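Local coordinates for protein imidazoleglycerol-phosphate dehydratase (Pyrococcus furiosus, PDB 5DNL) that catalyses the manganese-dependent dehydration of imidazoleglycerol phosphate to imidazoleacetol phosphate, the sixth step of histidine biosynthesis, at residues H146-E149 with A150-G154; F114-S117 with L118-F122. All blocks are in the same frame, centred on the assembly; numbering follows the deposited sequence.

Contact 1. Residues H146-E149 with A150-G154; sequences HIVE and AAFKG. With MN (manganese (II) ion), chain D; MN (manganese (II) ion), chain E; 5DL ([(2S)-2-hydroxy-3-(1H-1,2,4-triazol-1-yl)propyl]phosphonic acid), chain F.
The ring of Phe152 turns an edge back toward the preceding turn of its own helix: its CD1 comes within 3.3 Å of Val148 O, in the plane of the ring, and the same edge meets Val148 CG1, which lies 3.9 Å from Phe152 CE1. The two side chains run side by side, and the Phe152 ring meets that of Phe122 with the planes about 35° apart. The second flat group, the imidazole of His146, meets the triazole of the bound inhibitor edge-on, with C5 of the inhibitor in the imidazole plane. His146 NE2 and N4 of the triazole bind the same manganese ion, each at 2.3 Å, and a hydrogen bond from His146 ND1 to Asp86 OD1, together with the metal bond at NE2, fixes the ring's rotation. Glu149 reaches a second manganese ion: CG lies anti to the backbone N (chi1 -169°) and the chain runs on extended, bringing OE1 to 2.1 Å from the metal, which also takes N1 and O13 of the inhibitor. One turn later, the extended Lys153 passes alongside, its CE 3.7 Å from Glu149 OE2, and its NZ donates a hydrogen bond of 2.8 Å to phosphonate O12. Glu149 OE2 and Lys153 NZ stay 4.6 Å apart, beyond a salt bridge. His52, Glu56 and Glu121 of a second subunit complete the first manganese site; His29 and His145 of this chain and His53 of the second subunit complete the other, and Arg76, Arg98, Ser171 and Lys173 of a third subunit also hydrogen-bond the inhibitor. Helix 144-162 thus presents its metal ligands in its first turns and Lys153 a turn further on, while Val148 and Phe152 pack on Met30 of helix 25-38, Ala150 on Val89 of strand 87-94, and Lys153 on Met82 and Met84 of strand 77-84.

Contact 2. Residues F114-S117 with L118-F122; sequences FAVS and LLKEF. With MN (manganese (II) ion), chain B.
Ser117, Leu118 and Val116 bury the most surface here, and each leaves the first turn of helix 116-130 differently. Val116 pairs with Lys120 one turn on: the two side chains lie side by side, and CG1 of the valine meets CE of the lysine at 3.6 Å. The lysine chain is extended beyond CG, so its methylenes run along the valine before NZ reaches a salt bridge with Asp109 of a neighbouring subunit. CB of Leu118 points away from residues 114-117; its CG just brushes the N-cap residue, standing 4.2 Å from Ala115 CB, and the leucine also packs on Arg51 and Trp55 of helix 51-69. Ala115 has no side chain able to cap, but its carbonyl O accepts a nearly straight bond from Leu119 N (3.0 Å, 171° at the hydrogen) and a weak one from Leu118 N. Ser117 turns its hydroxyl anti to the backbone N (chi1 164°), where OG is hydrogen-bonded to Asn143 and Glu111 of that neighbouring subunit. Ser117 O accepts Glu121 N at 3.0 Å and lies 3.3 Å from Glu121 CG. The glutamate chain bends at chi2 (-62°), carrying OE1 to 2.2 Å from a manganese ion that also holds a water. His52 and Glu56 of the same chain and His146 of the neighbouring subunit bind this ion too. The chemistry is therefore that of a subunit interface: in the first two turns of the helix, the serine and lysine bond across the boundary directly, and Glu121 reaches it through the shared metal, which would tie the active site to assembly.

In the fold
Along the chain contact 2 comes first, at the start of helix 116-130, and contact 1 follows near the start of helix 144-162, with strand 133-140 between them. Their centres are about 12 Å apart, and helix 144-162 packs on helix 116-130 and on Phe114 just before it: Phe152 CE1 lies 3.8 Å from Leu119 CD1, and Val148 CB lies 3.7 Å from Phe114 CD2. Each contact supplies ligands to manganese sites shared between chains: contact 1 shares its His146-bound ion with one neighbour, and contact 2 shares its Glu121-bound ion with another. Two packed helices thus feed separate active sites, consistent with catalysis depending on the 24-chain assembly.

Contact 1. Residues H146-E149 with A150-G154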
loop_
_atom_site.group_PDB
_atom_site.type_symbol
_atom_site.label_atom_id
_atom_site.label_comp_id
_atom_site.label_asym_id
_atom_site.label_seq_id
_atom_site.Cartn_x
_atom_site.Cartn_y
_atom_site.Cartn_z
ATOM N N HIS A 146 -27.094 -25.909 -5.434
ATOM C CA HIS A 146 -28.147 -24.903 -5.599
ATOM C C HIS A 146 -27.870 -24.022 -6.830
ATOM O O HIS A 146 -28.777 -23.724 -7.606
ATOM C CB HIS A 146 -28.296 -24.037 -4.368
ATOM C CG HIS A 146 -28.727 -24.791 -3.153
ATOM N ND1 HIS A 146 -28.578 -24.288 -1.877
ATOM C CD2 HIS A 146 -29.295 -26.014 -3.015
ATOM C CE1 HIS A 146 -29.060 -25.154 -1.009
ATOM N NE2 HIS A 146 -29.482 -26.218 -1.665
ATOM N N ILE A 147 -26.610 -23.641 -7.018
ATOM C CA ILE A 147 -26.212 -22.804 -8.157
ATOM C C ILE A 147 -26.414 -23.546 -9.473
ATOM O O ILE A 147 -27.029 -23.016 -10.411
ATOM C CB ILE A 147 -24.751 -22.311 -8.009
ATOM C CG1 ILE A 147 -24.648 -21.331 -6.844
ATOM C CG2 ILE A 147 -24.265 -21.663 -9.293
ATOM C CD1 ILE A 147 -23.234 -21.099 -6.328
ATOM N N VAL A 148 -25.886 -24.761 -9.558
ATOM C CA VAL A 148 -25.924 -25.516 -10.816
ATOM C C VAL A 148 -27.377 -25.928 -11.126
ATOM O O VAL A 148 -27.839 -25.792 -12.270
ATOM C CB VAL A 148 -24.969 -26.701 -10.772
ATOM C CG1 VAL A 148 -25.100 -27.590 -12.004
ATOM C CG2 VAL A 148 -23.531 -26.209 -10.673
ATOM N N GLU A 149 -28.110 -26.421 -10.128
ATOM C CA GLU A 149 -29.502 -26.799 -10.396
ATOM C C GLU A 149 -30.338 -25.573 -10.778
ATOM O O GLU A 149 -31.177 -25.674 -11.664
ATOM C CB GLU A 149 -30.138 -27.569 -9.231
ATOM C CG GLU A 149 -31.478 -28.188 -9.583
ATOM C CD GLU A 149 -32.052 -29.051 -8.510
ATOM O OE1 GLU A 149 -31.340 -29.414 -7.537
ATOM O OE2 GLU A 149 -33.277 -29.313 -8.630
ATOM N N ALA A 150 -30.140 -24.425 -10.127
ATOM C CA ALA A 150 -30.841 -23.216 -10.549
ATOM C C ALA A 150 -30.542 -22.869 -12.014
ATOM O O ALA A 150 -31.429 -22.465 -12.755
ATOM C CB ALA A 150 -30.510 -22.046 -9.638
ATOM N N ALA A 151 -29.291 -23.044 -12.438
ATOM C CA ALA A 151 -28.940 -22.836 -13.842
ATOM C C ALA A 151 -29.702 -23.765 -14.784
ATOM O O ALA A 151 -30.192 -23.323 -15.813
ATOM C CB ALA A 151 -27.443 -22.994 -14.034
ATOM N N PHE A 152 -29.800 -25.045 -14.439
ATOM C CA PHE A 152 -30.550 -25.997 -15.276
ATOM C C PHE A 152 -32.057 -25.703 -15.286
ATOM O O PHE A 152 -32.693 -25.755 -16.359
ATOM C CB PHE A 152 -30.285 -27.451 -14.880
ATOM C CG PHE A 152 -29.038 -28.020 -15.482
ATOM C CD1 PHE A 152 -27.800 -27.872 -14.875
ATOM C CD2 PHE A 152 -29.103 -28.724 -16.673
ATOM C CE1 PHE A 152 -26.650 -28.427 -15.436
ATOM C CE2 PHE A 152 -27.957 -29.274 -17.261
ATOM C CZ PHE A 152 -26.721 -29.133 -16.633
ATOM N N LYS A 153 -32.625 -25.374 -14.131
ATOM C CA LYS A 153 -34.043 -24.963 -14.084
ATOM C C LYS A 153 -34.251 -23.737 -14.971
ATOM O O LYS A 153 -35.225 -23.644 -15.732
ATOM C CB LYS A 153 -34.473 -24.621 -12.659
ATOM C CG LYS A 153 -34.564 -25.769 -11.673
ATOM C CD LYS A 153 -35.202 -25.290 -10.379
ATOM C CE LYS A 153 -35.445 -26.413 -9.374
ATOM N NZ LYS A 153 -36.285 -25.892 -8.258
ATOM N N GLY A 154 -33.324 -22.785 -14.865
ATOM C CA GLY A 154 -33.375 -21.576 -15.636
ATOM C C GLY A 154 -33.257 -21.775 -17.125
ATOM O O GLY A 154 -33.942 -21.108 -17.886
HETATM MN MN MN D . -30.441 -28.016 -0.601
HETATM MN MN MN E . -31.465 -31.149 -6.290
HETATM N N1 5DL F . -31.597 -29.797 -4.510
HETATM C C3 5DL F . -32.601 -28.415 -3.047
HETATM N N2 5DL F . -32.699 -29.027 -4.233
HETATM C C8 5DL F . -35.822 -29.840 -6.303
HETATM C C7 5DL F . -34.620 -30.150 -5.408
HETATM C C6 5DL F . -33.848 -28.872 -5.118
HETATM C C5 5DL F . -30.833 -29.618 -3.427
HETATM O O10 5DL F . -37.279 -28.973 -4.227
HETATM P P9 5DL F . -37.014 -28.635 -5.655
HETATM O O11 5DL F . -38.231 -28.726 -6.543
HETATM O O12 5DL F . -36.425 -27.238 -5.784
HETATM O O13 5DL F . -33.741 -31.099 -6.030
HETATM N N4 5DL F . -31.398 -28.792 -2.517
HETATM O O HOH W 1 -32.385 -27.008 -0.355
#

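Contact 2. Residues F114-S117 with L118-F122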
loop_
_atom_site.group_PDB
_atom_site.type_symbol
_atom_site.label_atom_id
_atom_site.label_comp_id
_atom_site.label_asym_id
_atom_site.label_seq_id
_atom_site.Cartn_x
_atom_site.Cartn_y
_atom_site.Cartn_z
ATOM N N PHE A 114 -20.472 -32.018 -8.874
ATOM C CA PHE A 114 -20.814 -30.729 -9.444
ATOM C C PHE A 114 -19.500 -30.028 -9.730
ATOM O O PHE A 114 -18.660 -29.855 -8.848
ATOM C CB PHE A 114 -21.678 -29.906 -8.489
ATOM C CG PHE A 114 -23.089 -30.422 -8.364
ATOM C CD1 PHE A 114 -23.423 -31.386 -7.420
ATOM C CD2 PHE A 114 -24.090 -29.937 -9.193
ATOM C CE1 PHE A 114 -24.724 -31.850 -7.304
ATOM C CE2 PHE A 114 -25.388 -30.404 -9.092
ATOM C CZ PHE A 114 -25.697 -31.364 -8.162
ATOM N N ALA A 115 -19.300 -29.683 -10.979
ATOM C CA ALA A 115 -18.081 -29.013 -11.388
ATOM C C ALA A 115 -18.371 -27.959 -12.422
ATOM O O ALA A 115 -19.161 -28.184 -13.357
ATOM C CB ALA A 115 -17.102 -30.024 -11.950
ATOM N N VAL A 116 -17.706 -26.818 -12.291
ATOM C CA VAL A 116 -17.835 -25.745 -13.262
ATOM C C VAL A 116 -17.411 -26.242 -14.650
ATOM O O VAL A 116 -18.055 -25.880 -15.659
ATOM C CB VAL A 116 -17.006 -24.504 -12.828
ATOM C CG1 VAL A 116 -17.002 -23.438 -13.915
ATOM C CG2 VAL A 116 -17.556 -23.945 -11.513
ATOM N N SER A 117 -16.345 -27.035 -14.741
ATOM C CA SER A 117 -15.917 -27.612 -16.037
ATOM C C SER A 117 -17.074 -28.282 -16.764
ATOM O O SER A 117 -17.317 -28.039 -17.946
ATOM C CB SER A 117 -14.793 -28.645 -15.858
ATOM O OG SER A 117 -14.627 -29.467 -17.052
ATOM N N LEU A 118 -17.805 -29.111 -16.043
ATOM C CA LEU A 118 -18.877 -29.902 -16.642
ATOM C C LEU A 118 -20.072 -29.022 -16.989
ATOM O O LEU A 118 -20.667 -29.173 -18.071
ATOM C CB LEU A 118 -19.283 -31.036 -15.718
ATOM C CG LEU A 118 -18.202 -32.071 -15.411
ATOM C CD1 LEU A 118 -18.728 -33.133 -14.449
ATOM C CD2 LEU A 118 -17.647 -32.735 -16.657
ATOM N N LEU A 119 -20.415 -28.082 -16.109
ATOM C CA LEU A 119 -21.484 -27.127 -16.421
ATOM C C LEU A 119 -21.180 -26.345 -17.675
ATOM O O LEU A 119 -22.002 -26.255 -18.594
ATOM C CB LEU A 119 -21.746 -26.174 -15.264
ATOM C CG LEU A 119 -22.723 -25.042 -15.560
ATOM C CD1 LEU A 119 -24.126 -25.566 -15.835
ATOM C CD2 LEU A 119 -22.736 -24.079 -14.381
ATOM N N LYS A 120 -19.971 -25.792 -17.730
ATOM C CA LYS A 120 -19.566 -24.972 -18.880
ATOM C C LYS A 120 -19.574 -25.786 -20.168
ATOM O O LYS A 120 -19.992 -25.285 -21.220
ATOM C CB LYS A 120 -18.188 -24.332 -18.687
ATOM C CG LYS A 120 -18.184 -23.174 -17.717
ATOM C CD LYS A 120 -16.795 -22.553 -17.634
ATOM C CE LYS A 120 -16.785 -21.287 -16.807
ATOM N NZ LYS A 120 -15.393 -20.768 -16.698
ATOM N N GLU A 121 -19.114 -27.032 -20.106
ATOM C CA GLU A 121 -19.056 -27.842 -21.322
ATOM C C GLU A 121 -20.449 -28.274 -21.793
ATOM O O GLU A 121 -20.716 -28.312 -23.008
ATOM C CB GLU A 121 -18.078 -28.996 -21.165
ATOM C CG GLU A 121 -16.653 -28.491 -21.167
ATOM C CD GLU A 121 -16.309 -27.812 -22.467
ATOM O OE1 GLU A 121 -16.145 -28.501 -23.504
ATOM O OE2 GLU A 121 -16.281 -26.562 -22.470
ATOM N N PHE A 122 -21.351 -28.549 -20.864
ATOM C CA PHE A 122 -22.739 -28.786 -21.254
ATOM C C PHE A 122 -23.330 -27.548 -21.955
ATOM O O PHE A 122 -23.970 -27.658 -23.012
ATOM C CB PHE A 122 -23.601 -29.157 -20.033
ATOM C CG PHE A 122 -25.089 -29.098 -20.316
ATOM C CD1 PHE A 122 -25.731 -30.162 -20.927
ATOM C CD2 PHE A 122 -25.821 -27.967 -20.015
ATOM C CE1 PHE A 122 -27.089 -30.095 -21.232
ATOM C CE2 PHE A 122 -27.169 -27.900 -20.304
ATOM C CZ PHE A 122 -27.800 -28.957 -20.914
HETATM MN MN MN B . -14.844 -30.113 -24.183
HETATM O O HOH W 2 -14.831 -29.453 -26.285
#